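Long-range contacts in putative thioesterase (Novosphingobium aromaticivorans, PDB 3CJY), which probably hydrolyses acyl-CoA thioesters through a double hotdog fold and carries a bound calcium ion: residues 117-127 and 240-248; 165-176 and 214-224. All blocks are in the same frame, centred on the assembly; numbering follows the deposited sequence.

Interaction 1: 117-127 and 240-248. With GOL (glycerol), chain F.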
loop_
_atom_site.group_PDB
_atom_site.type_symbol
_atom_site.label_atom_id
_atom_site.label_comp_id
_atom_site.label_asym_id
_atom_site.label_seq_id
_atom_site.Cartn_x
_atom_site.Cartn_y
_atom_site.Cartn_z
ATOM N N GLN A 117 3.534 13.396 -14.497
ATOM C CA GLN A 117 4.530 12.486 -13.928
ATOM C C GLN A 117 5.751 13.278 -13.450
ATOM O O GLN A 117 6.444 13.942 -14.235
ATOM C CB GLN A 117 4.943 11.428 -14.939
ATOM C CG GLN A 117 5.952 10.441 -14.433
ATOM C CD GLN A 117 6.305 9.382 -15.444
ATOM O OE1 GLN A 117 5.422 8.812 -16.087
ATOM N NE2 GLN A 117 7.595 9.117 -15.606
ATOM N N TRP A 118 6.014 13.142 -12.152
ATOM C CA TRP A 118 7.184 13.802 -11.496
ATOM C C TRP A 118 8.382 12.849 -11.396
ATOM O O TRP A 118 9.548 13.273 -11.463
ATOM C CB TRP A 118 6.784 14.254 -10.077
ATOM C CG TRP A 118 5.799 15.359 -10.047
ATOM C CD1 TRP A 118 6.073 16.690 -10.014
ATOM C CD2 TRP A 118 4.360 15.252 -10.074
ATOM N NE1 TRP A 118 4.912 17.422 -9.982
ATOM C CE2 TRP A 118 3.848 16.563 -9.976
ATOM C CE3 TRP A 118 3.465 14.170 -10.092
ATOM C CZ2 TRP A 118 2.491 16.824 -9.975
ATOM C CZ3 TRP A 118 2.114 14.431 -10.085
ATOM C CH2 TRP A 118 1.644 15.749 -9.988
ATOM N N ALA A 119 8.079 11.558 -11.300
ATOM C CA ALA A 119 9.114 10.518 -11.150
ATOM C C ALA A 119 9.784 10.275 -12.470
ATOM O O ALA A 119 9.150 10.313 -13.542
ATOM C CB ALA A 119 8.512 9.220 -10.645
ATOM N N LEU A 120 11.093 10.058 -12.387
ATOM C CA LEU A 120 11.913 9.701 -13.517
ATOM C C LEU A 120 12.394 8.252 -13.412
ATOM O O LEU A 120 12.908 7.803 -12.365
ATOM C CB LEU A 120 13.119 10.642 -13.582
ATOM C CG LEU A 120 14.132 10.571 -14.714
ATOM C CD1 LEU A 120 13.518 10.939 -16.077
ATOM C CD2 LEU A 120 15.334 11.506 -14.396
ATOM N N ALA A 121 12.260 7.539 -14.531
ATOM C CA ALA A 121 12.667 6.142 -14.634
ATOM C C ALA A 121 14.183 5.961 -14.417
ATOM O O ALA A 121 14.988 6.829 -14.828
ATOM C CB ALA A 121 12.259 5.551 -15.996
ATOM N N PRO A 122 14.588 4.856 -13.769
ATOM C CA PRO A 122 16.032 4.660 -13.613
ATOM C C PRO A 122 16.686 4.414 -14.982
ATOM O O PRO A 122 16.046 3.872 -15.882
ATOM C CB PRO A 122 16.128 3.415 -12.730
ATOM C CG PRO A 122 14.819 2.671 -12.960
ATOM C CD PRO A 122 13.801 3.750 -13.189
ATOM N N PRO A 123 17.956 4.819 -15.137
ATOM C CA PRO A 123 18.594 4.715 -16.438
ATOM C C PRO A 123 19.151 3.350 -16.783
ATOM O O PRO A 123 20.324 3.209 -17.059
ATOM C CB PRO A 123 19.714 5.748 -16.343
ATOM C CG PRO A 123 20.086 5.786 -14.972
ATOM C CD PRO A 123 18.807 5.518 -14.159
ATOM N N VAL A 124 18.286 2.374 -16.862
ATOM C CA VAL A 124 18.700 0.988 -17.136
ATOM C C VAL A 124 18.850 0.778 -18.649
ATOM O O VAL A 124 18.288 1.520 -19.422
ATOM C CB VAL A 124 17.691 -0.021 -16.558
ATOM C CG1 VAL A 124 17.455 0.210 -15.066
ATOM C CG2 VAL A 124 16.347 0.024 -17.283
ATOM N N PRO A 125 19.596 -0.246 -19.089
ATOM C CA PRO A 125 19.657 -0.527 -20.516
ATOM C C PRO A 125 18.309 -0.954 -21.035
ATOM O O PRO A 125 17.510 -1.447 -20.283
ATOM C CB PRO A 125 20.654 -1.720 -20.622
ATOM C CG PRO A 125 21.293 -1.834 -19.263
ATOM C CD PRO A 125 20.267 -1.271 -18.283
ATOM N N GLN A 126 18.062 -0.721 -22.309
ATOM C CA GLN A 126 16.836 -1.201 -22.968
ATOM C C GLN A 126 16.785 -2.741 -22.969
ATOM O O GLN A 126 17.816 -3.388 -22.810
ATOM C CB GLN A 126 16.723 -0.606 -24.371
ATOM C CG GLN A 126 16.330 0.874 -24.327
ATOM C CD GLN A 126 14.838 1.059 -24.100
ATOM O OE1 GLN A 126 14.045 0.771 -25.010
ATOM N NE2 GLN A 126 14.433 1.505 -22.884
ATOM N N PRO A 127 15.601 -3.326 -23.166
ATOM C CA PRO A 127 15.459 -4.773 -23.049
ATOM C C PRO A 127 16.404 -5.607 -23.876
ATOM O O PRO A 127 16.929 -6.618 -23.377
ATOM C CB PRO A 127 14.024 -5.017 -23.472
ATOM C CG PRO A 127 13.313 -3.764 -23.091
ATOM C CD PRO A 127 14.282 -2.663 -23.279
ATOM N N LEU A 240 6.234 0.064 -11.673
ATOM C CA LEU A 240 6.075 -0.542 -12.984
ATOM C C LEU A 240 6.063 0.552 -14.045
ATOM O O LEU A 240 5.189 1.446 -14.068
ATOM C CB LEU A 240 4.803 -1.375 -13.042
ATOM C CG LEU A 240 4.700 -2.507 -12.008
ATOM C CD1 LEU A 240 3.327 -3.212 -12.147
ATOM C CD2 LEU A 240 5.836 -3.517 -12.194
ATOM N N TRP A 241 7.078 0.493 -14.907
ATOM C CA TRP A 241 7.207 1.408 -16.008
ATOM C C TRP A 241 7.031 0.719 -17.347
ATOM O O TRP A 241 7.301 -0.496 -17.495
ATOM C CB TRP A 241 8.609 2.046 -16.026
ATOM C CG TRP A 241 9.184 2.474 -14.723
ATOM C CD1 TRP A 241 9.860 1.682 -13.823
ATOM C CD2 TRP A 241 9.256 3.823 -14.208
ATOM N NE1 TRP A 241 10.293 2.443 -12.767
ATOM C CE2 TRP A 241 9.931 3.757 -12.978
ATOM C CE3 TRP A 241 8.749 5.072 -14.641
ATOM C CZ2 TRP A 241 10.157 4.886 -12.189
ATOM C CZ3 TRP A 241 8.998 6.200 -13.839
ATOM C CH2 TRP A 241 9.666 6.087 -12.628
ATOM N N ASP A 242 6.655 1.490 -18.379
ATOM C CA ASP A 242 6.717 0.942 -19.739
ATOM C C ASP A 242 8.143 1.005 -20.261
ATOM O O ASP A 242 9.080 1.334 -19.527
ATOM C CB ASP A 242 5.719 1.553 -20.728
ATOM C CG ASP A 242 6.004 2.981 -21.093
ATOM O OD1 ASP A 242 7.030 3.537 -20.658
ATOM O OD2 ASP A 242 5.161 3.524 -21.854
ATOM N N GLN A 243 8.335 0.736 -21.540
ATOM C CA GLN A 243 9.708 0.706 -22.064
ATOM C C GLN A 243 10.292 2.103 -22.343
ATOM O O GLN A 243 11.479 2.282 -22.578
ATOM C CB GLN A 243 9.765 -0.169 -23.341
ATOM C CG GLN A 243 11.175 -0.436 -23.851
ATOM C CD GLN A 243 11.218 -1.285 -25.117
ATOM O OE1 GLN A 243 10.282 -2.006 -25.420
ATOM N NE2 GLN A 243 12.317 -1.184 -25.871
ATOM N N SER A 244 9.431 3.099 -22.253
ATOM C CA SER A 244 9.765 4.470 -22.586
ATOM C C SER A 244 9.821 5.433 -21.430
ATOM O O SER A 244 9.827 6.642 -21.653
ATOM C CB SER A 244 8.740 5.003 -23.599
ATOM O OG SER A 244 8.717 4.157 -24.728
ATOM N N GLY A 245 9.798 4.914 -20.216
ATOM C CA GLY A 245 9.921 5.739 -19.045
ATOM C C GLY A 245 8.639 6.270 -18.457
ATOM O O GLY A 245 8.692 7.101 -17.534
ATOM N N ARG A 246 7.492 5.760 -18.917
ATOM C CA ARG A 246 6.199 6.205 -18.348
ATOM C C ARG A 246 5.851 5.304 -17.211
ATOM O O ARG A 246 5.964 4.072 -17.315
ATOM C CB ARG A 246 5.108 6.215 -19.393
ATOM C CG ARG A 246 3.733 6.648 -18.813
ATOM C CD ARG A 246 2.659 6.952 -19.887
ATOM N NE ARG A 246 2.370 5.836 -20.764
ATOM C CZ ARG A 246 1.360 4.979 -20.621
ATOM N NH1 ARG A 246 0.538 5.085 -19.604
ATOM N NH2 ARG A 246 1.209 3.981 -21.492
ATOM N N LEU A 247 5.464 5.930 -16.094
ATOM C CA LEU A 247 5.073 5.212 -14.904
ATOM C C LEU A 247 3.608 4.754 -15.048
ATOM O O LEU A 247 2.707 5.558 -15.298
ATOM C CB LEU A 247 5.285 6.084 -13.673
ATOM C CG LEU A 247 5.055 5.468 -12.295
ATOM C CD1 LEU A 247 5.811 6.300 -11.217
ATOM C CD2 LEU A 247 3.618 5.288 -11.928
ATOM N N LEU A 248 3.428 3.447 -14.985
ATOM C CA LEU A 248 2.108 2.817 -15.121
ATOM C C LEU A 248 1.445 2.589 -13.780
ATOM O O LEU A 248 0.233 2.851 -13.561
ATOM C CB LEU A 248 2.269 1.500 -15.907
ATOM C CG LEU A 248 2.953 1.600 -17.251
ATOM C CD1 LEU A 248 3.028 0.174 -17.889
ATOM C CD2 LEU A 248 2.267 2.623 -18.181
HETATM C C1 GOL F . 14.522 2.945 -18.262
HETATM O O1 GOL F . 15.439 3.869 -18.804
HETATM C C2 GOL F . 13.257 2.944 -19.088
HETATM O O2 GOL F . 13.115 4.221 -19.687
HETATM C C3 GOL F . 12.070 2.629 -18.168
HETATM O O3 GOL F . 10.882 2.751 -18.884
HETATM O O HOH W 1 2.803 8.461 -15.210
HETATM O O HOH W 2 10.850 8.509 -16.821
#
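The hairpin joining strands 233-241 and 247-256, with its type I turn from Asp242 to Gly245, receives residues 117-127, most of them in the loop that runs from strand 116-117 to strand 149-153. Two glutamines of this segment do the polar work. Gln117 has CG anti to its backbone nitrogen (chi1 -179°) and an extended chain, which carries its amide to the hairpin backbone. There OE1 accepts from Leu247 N at 2.9 Å, the donor lying above the carbonyl plane, while NE2 donates to Gly245 O at 3.0 Å, almost straight and within both the amide and carbonyl planes. The second proton of NE2 goes to Ala119 O, so both N-H groups are used. Between the glutamines, Ala121 lies on the indole of Trp241: its CA stands 3.6 Å from the centroid of the six-membered ring, 12° off the normal, a CH-pi contact. Pro122 CD approaches the indole obliquely, 3.8 Å from Trp241 NE1, which itself donates to Asp223. At the far end Gln126 bends at chi2 (-80°) and meets Gln243 twice. Gln243 NE2 donates to Gln126 OE1 at 2.7 Å, and Gln126 NE2 returns a bond to Gln243 O at 3.1 Å. A water joins Ala121 N to Gly245 O, and a glycerol, probably from crystallisation, lies between Ala121 and the turn. Because the amides of Gln117 and Gln126 each bond through oxygen and nitrogen together, a flip of either would set like atoms against like, so the bonding probably fixes their orientation; directional bonds thus hold the loop at its ends, and ring packing between them.

Interaction 2: 165-176 and 214-224; sequences RLWLRRKDGAPL and AAAPGWCLCDM
Strands 165-170 and 220-224 run antiparallel, their axes 4.7 Å apart at closest approach and 149° between directions. Leu166 with Cys222 and Leu168 with Cys220 are the hydrogen-bonded pairs, the shortest bond being Cys222 N to Leu166 O at 2.7 Å; Arg165 with Asp223 and Trp167 with Leu221 are non-hydrogen-bonded. Farther on, Leu176 and Ala215 form a single bridge. On the face bearing Trp167, Arg165 NE donates to Asp223 OD1 at 2.9 Å, in the guanidinium plane but above the carboxylate plane, and a water links Arg165 NH2 to Asp223 OD2. Leu221 CB sits over the Trp167 six-membered ring, 4.0 Å from its centroid. The Trp219 indole is covered on one face by Arg169, whose CB lies 3.6 Å from the six-membered ring centroid. A bend at chi3 (60°) lays the Arg169 guanidinium over the same indole, CZ 3.5 Å from Trp219 CZ2 with the planes 25° apart. Trp167 CB meets Trp219 CE3 at 3.7 Å. Cutting Trp219 back to an alanine is likely to deprive the Arg169 guanidinium of the flat surface it lies over and to open a gap beside Trp167 CB. On the other face Leu168 CD1 touches Cys222 CB at 3.5 Å. Strand 149-153 flanks strand 163-170, with Glu150 pairing with Arg169, and strand 233-241 flanks strand 220-230; Phe184 of helix 178-185 packs on Leu168, Leu176 and Cys220.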
loop_
_atom_site.group_PDB
_atom_site.type_symbol
_atom_site.label_atom_id
_atom_site.label_comp_id
_atom_site.label_asym_id
_atom_site.label_seq_id
_atom_site.Cartn_x
_atom_site.Cartn_y
_atom_site.Cartn_z
ATOM N N ARG A 165 15.902 -4.894 -10.415
ATOM C CA ARG A 165 15.278 -4.318 -11.619
ATOM C C ARG A 165 15.265 -5.336 -12.745
ATOM O O ARG A 165 16.297 -5.831 -13.172
ATOM C CB ARG A 165 15.977 -3.047 -12.039
ATOM C CG ARG A 165 15.910 -1.964 -11.019
ATOM C CD ARG A 165 16.814 -0.791 -11.271
ATOM N NE ARG A 165 16.382 0.326 -10.453
ATOM C CZ ARG A 165 17.176 1.254 -9.964
ATOM N NH1 ARG A 165 18.476 1.168 -10.172
ATOM N NH2 ARG A 165 16.664 2.239 -9.249
ATOM N N LEU A 166 14.053 -5.731 -13.120
ATOM C CA LEU A 166 13.825 -6.728 -14.163
ATOM C C LEU A 166 12.967 -6.164 -15.303
ATOM O O LEU A 166 12.019 -5.413 -15.058
ATOM C CB LEU A 166 13.060 -7.919 -13.539
ATOM C CG LEU A 166 13.704 -8.592 -12.348
ATOM C CD1 LEU A 166 12.706 -9.682 -11.853
ATOM C CD2 LEU A 166 14.974 -9.232 -12.737
ATOM N N TRP A 167 13.292 -6.553 -16.530
ATOM C CA TRP A 167 12.411 -6.346 -17.658
ATOM C C TRP A 167 11.521 -7.597 -17.730
ATOM O O TRP A 167 12.001 -8.745 -17.762
ATOM C CB TRP A 167 13.157 -6.163 -18.985
ATOM C CG TRP A 167 13.797 -4.848 -19.190
ATOM C CD1 TRP A 167 15.130 -4.589 -19.198
ATOM C CD2 TRP A 167 13.144 -3.605 -19.426
ATOM N NE1 TRP A 167 15.353 -3.270 -19.458
ATOM C CE2 TRP A 167 14.154 -2.623 -19.563
ATOM C CE3 TRP A 167 11.828 -3.209 -19.522
ATOM C CZ2 TRP A 167 13.857 -1.277 -19.845
ATOM C CZ3 TRP A 167 11.538 -1.875 -19.786
ATOM C CH2 TRP A 167 12.538 -0.937 -19.949
ATOM N N LEU A 168 10.220 -7.369 -17.789
ATOM C CA LEU A 168 9.228 -8.441 -17.856
ATOM C C LEU A 168 8.328 -8.289 -19.061
ATOM O O LEU A 168 7.923 -7.208 -19.402
ATOM C CB LEU A 168 8.321 -8.444 -16.614
ATOM C CG LEU A 168 9.028 -8.540 -15.268
ATOM C CD1 LEU A 168 7.952 -8.375 -14.151
ATOM C CD2 LEU A 168 9.839 -9.821 -15.125
ATOM N N ARG A 169 8.039 -9.400 -19.713
ATOM C CA ARG A 169 7.156 -9.362 -20.862
ATOM C C ARG A 169 6.342 -10.642 -20.919
ATOM O O ARG A 169 6.920 -11.759 -20.878
ATOM C CB ARG A 169 7.941 -9.199 -22.158
ATOM C CG ARG A 169 6.970 -9.067 -23.346
ATOM C CD ARG A 169 7.667 -8.792 -24.642
ATOM N NE ARG A 169 8.616 -9.816 -25.071
ATOM C CZ ARG A 169 9.385 -9.658 -26.158
ATOM N NH1 ARG A 169 9.272 -8.554 -26.883
ATOM N NH2 ARG A 169 10.269 -10.585 -26.531
ATOM N N ARG A 170 5.030 -10.481 -20.993
ATOM C CA ARG A 170 4.128 -11.640 -21.175
ATOM C C ARG A 170 4.343 -12.248 -22.550
ATOM O O ARG A 170 4.266 -11.557 -23.599
ATOM C CB ARG A 170 2.659 -11.274 -21.001
ATOM C CG ARG A 170 2.285 -11.083 -19.549
ATOM C CD ARG A 170 0.951 -10.578 -19.368
ATOM N NE ARG A 170 -0.014 -11.529 -19.840
ATOM C CZ ARG A 170 -1.270 -11.550 -19.407
ATOM N NH1 ARG A 170 -1.666 -10.691 -18.474
ATOM N NH2 ARG A 170 -2.111 -12.457 -19.875
ATOM N N LYS A 171 4.600 -13.547 -22.559
ATOM C CA LYS A 171 4.805 -14.252 -23.819
ATOM C C LYS A 171 3.525 -14.298 -24.654
ATOM O O LYS A 171 3.583 -14.500 -25.858
ATOM C CB LYS A 171 5.360 -15.667 -23.574
ATOM C CG LYS A 171 6.844 -15.653 -23.055
ATOM C CD LYS A 171 7.378 -17.062 -22.764
ATOM C CE LYS A 171 8.647 -17.037 -21.942
ATOM N NZ LYS A 171 9.150 -18.445 -21.744
ATOM N N ASP A 172 2.387 -14.144 -24.000
ATOM C CA ASP A 172 1.100 -14.196 -24.691
ATOM C C ASP A 172 0.685 -12.867 -25.340
ATOM O O ASP A 172 -0.391 -12.754 -25.937
ATOM C CB ASP A 172 -0.003 -14.745 -23.785
ATOM C CG ASP A 172 -0.348 -13.830 -22.653
ATOM O OD1 ASP A 172 0.169 -12.692 -22.582
ATOM O OD2 ASP A 172 -1.151 -14.276 -21.814
ATOM N N GLY A 173 1.565 -11.876 -25.235
ATOM C CA GLY A 173 1.380 -10.565 -25.879
ATOM C C GLY A 173 0.231 -9.703 -25.382
ATOM O O GLY A 173 -0.170 -8.759 -26.078
ATOM N N ALA A 174 -0.321 -10.021 -24.202
ATOM C CA ALA A 174 -1.399 -9.223 -23.632
ATOM C C ALA A 174 -0.953 -7.783 -23.368
ATOM O O ALA A 174 0.222 -7.522 -23.127
ATOM C CB ALA A 174 -1.944 -9.829 -22.335
ATOM N N PRO A 175 -1.884 -6.826 -23.438
ATOM C CA PRO A 175 -1.462 -5.472 -23.089
ATOM C C PRO A 175 -1.128 -5.340 -21.610
ATOM O O PRO A 175 -1.467 -6.197 -20.785
ATOM C CB PRO A 175 -2.690 -4.629 -23.357
ATOM C CG PRO A 175 -3.790 -5.523 -23.124
ATOM C CD PRO A 175 -3.347 -6.907 -23.615
ATOM N N LEU A 176 -0.440 -4.251 -21.318
ATOM C CA LEU A 176 -0.027 -3.885 -19.968
ATOM C C LEU A 176 -1.202 -3.194 -19.278
ATOM O O LEU A 176 -1.203 -2.022 -18.975
ATOM C CB LEU A 176 1.210 -3.034 -19.988
ATOM C CG LEU A 176 2.451 -3.842 -20.330
ATOM C CD1 LEU A 176 3.580 -2.841 -20.589
ATOM C CD2 LEU A 176 2.829 -4.818 -19.244
ATOM N N ALA A 214 -2.320 2.600 -18.181
ATOM C CA ALA A 214 -2.055 1.307 -18.784
ATOM C C ALA A 214 -1.239 1.543 -20.009
ATOM O O ALA A 214 -0.988 2.688 -20.423
ATOM C CB ALA A 214 -3.333 0.600 -19.148
ATOM N N ALA A 215 -0.870 0.454 -20.645
ATOM C CA ALA A 215 -0.081 0.549 -21.865
ATOM C C ALA A 215 -0.395 -0.602 -22.780
ATOM O O ALA A 215 -0.995 -1.626 -22.379
ATOM C CB ALA A 215 1.428 0.533 -21.515
ATOM N N ALA A 216 0.003 -0.420 -24.024
ATOM C CA ALA A 216 -0.121 -1.433 -25.058
ATOM C C ALA A 216 0.842 -2.584 -24.705
ATOM O O ALA A 216 1.710 -2.449 -23.834
ATOM C CB ALA A 216 0.259 -0.812 -26.429
ATOM N N PRO A 217 0.724 -3.723 -25.402
ATOM C CA PRO A 217 1.672 -4.824 -25.150
ATOM C C PRO A 217 3.128 -4.414 -25.294
ATOM O O PRO A 217 3.500 -3.595 -26.134
ATOM C CB PRO A 217 1.281 -5.888 -26.206
ATOM C CG PRO A 217 -0.149 -5.539 -26.581
ATOM C CD PRO A 217 -0.235 -4.050 -26.445
ATOM N N GLY A 218 3.943 -5.020 -24.439
ATOM C CA GLY A 218 5.361 -4.811 -24.454
ATOM C C GLY A 218 6.059 -5.084 -23.148
ATOM O O GLY A 218 5.523 -5.723 -22.263
ATOM N N TRP A 219 7.287 -4.622 -23.114
ATOM C CA TRP A 219 8.151 -4.743 -21.955
ATOM C C TRP A 219 7.730 -3.812 -20.837
ATOM O O TRP A 219 7.283 -2.686 -21.062
ATOM C CB TRP A 219 9.590 -4.423 -22.314
ATOM C CG TRP A 219 10.229 -5.436 -23.183
ATOM C CD1 TRP A 219 10.452 -5.357 -24.514
ATOM C CD2 TRP A 219 10.729 -6.710 -22.760
ATOM N NE1 TRP A 219 11.069 -6.523 -24.971
ATOM C CE2 TRP A 219 11.238 -7.364 -23.903
ATOM C CE3 TRP A 219 10.789 -7.368 -21.519
ATOM C CZ2 TRP A 219 11.841 -8.625 -23.831
ATOM C CZ3 TRP A 219 11.335 -8.625 -21.455
ATOM C CH2 TRP A 219 11.866 -9.245 -22.604
ATOM N N CYS A 220 7.862 -4.338 -19.638
ATOM C CA CYS A 220 7.584 -3.572 -18.425
ATOM C C CYS A 220 8.846 -3.594 -17.546
ATOM O O CYS A 220 9.419 -4.680 -17.319
ATOM C CB CYS A 220 6.396 -4.197 -17.718
ATOM S SG CYS A 220 6.051 -3.453 -16.087
ATOM N N LEU A 221 9.319 -2.419 -17.124
ATOM C CA LEU A 221 10.412 -2.358 -16.161
ATOM C C LEU A 221 9.771 -2.520 -14.777
ATOM O O LEU A 221 9.003 -1.657 -14.325
ATOM C CB LEU A 221 11.176 -1.051 -16.244
ATOM C CG LEU A 221 12.356 -1.009 -15.290
ATOM C CD1 LEU A 221 13.367 -2.139 -15.535
ATOM C CD2 LEU A 221 13.004 0.373 -15.373
ATOM N N CYS A 222 10.175 -3.611 -14.116
ATOM C CA CYS A 222 9.712 -4.010 -12.782
ATOM C C CYS A 222 10.851 -3.587 -11.838
ATOM O O CYS A 222 11.881 -4.247 -11.695
ATOM C CB CYS A 222 9.413 -5.506 -12.744
ATOM S SG CYS A 222 8.981 -6.104 -11.108
ATOM N N ASP A 223 10.636 -2.428 -11.228
ATOM C CA ASP A 223 11.656 -1.715 -10.455
ATOM C C ASP A 223 11.352 -1.769 -8.963
ATOM O O ASP A 223 10.525 -1.014 -8.476
ATOM C CB ASP A 223 11.586 -0.268 -11.027
ATOM C CG ASP A 223 12.601 0.689 -10.450
ATOM O OD1 ASP A 223 13.544 0.254 -9.786
ATOM O OD2 ASP A 223 12.413 1.909 -10.702
HETATM N N MSE A 224 12.061 -2.662 -8.276
HETATM C CA MSE A 224 11.809 -3.077 -6.902
HETATM C C MSE A 224 12.856 -2.752 -5.893
HETATM O O MSE A 224 14.066 -2.703 -6.174
HETATM C CB MSE A 224 11.620 -4.624 -6.876
HETATM C CG MSE A 224 10.501 -5.129 -7.756
HETATM SE SE MSE A 224 10.184 -6.997 -7.835
HETATM C CE MSE A 224 11.701 -7.431 -8.927
HETATM O O HOH W 3 14.002 3.518 -9.528
HETATM O O HOH W 4 4.098 -7.768 -21.025
#

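In the fold
Interactions 1 and 2 have centres 11 Å apart, on the same side of the chain's centre, and meet along one sheet: strand 220-230 of interaction 2 neighbours strand 233-241 of interaction 1, with a probable backbone hydrogen bond between Leu221 N and Trp241 O. Arg246 of the hairpin also reaches Ala214 O, and Pro122 packs on Asp223. In sequence, 165-176 and 214-224 are nested between 117-127 and 240-248, so interaction 1 closes a loop of chain that contains the whole strand pairing. Interaction 2 pairs two strands within the sheet of the C-terminal hotdog region, while interaction 1 fastens the loop residues 117-127 to the hairpin of the same sheet. Both lie away from the calcium site.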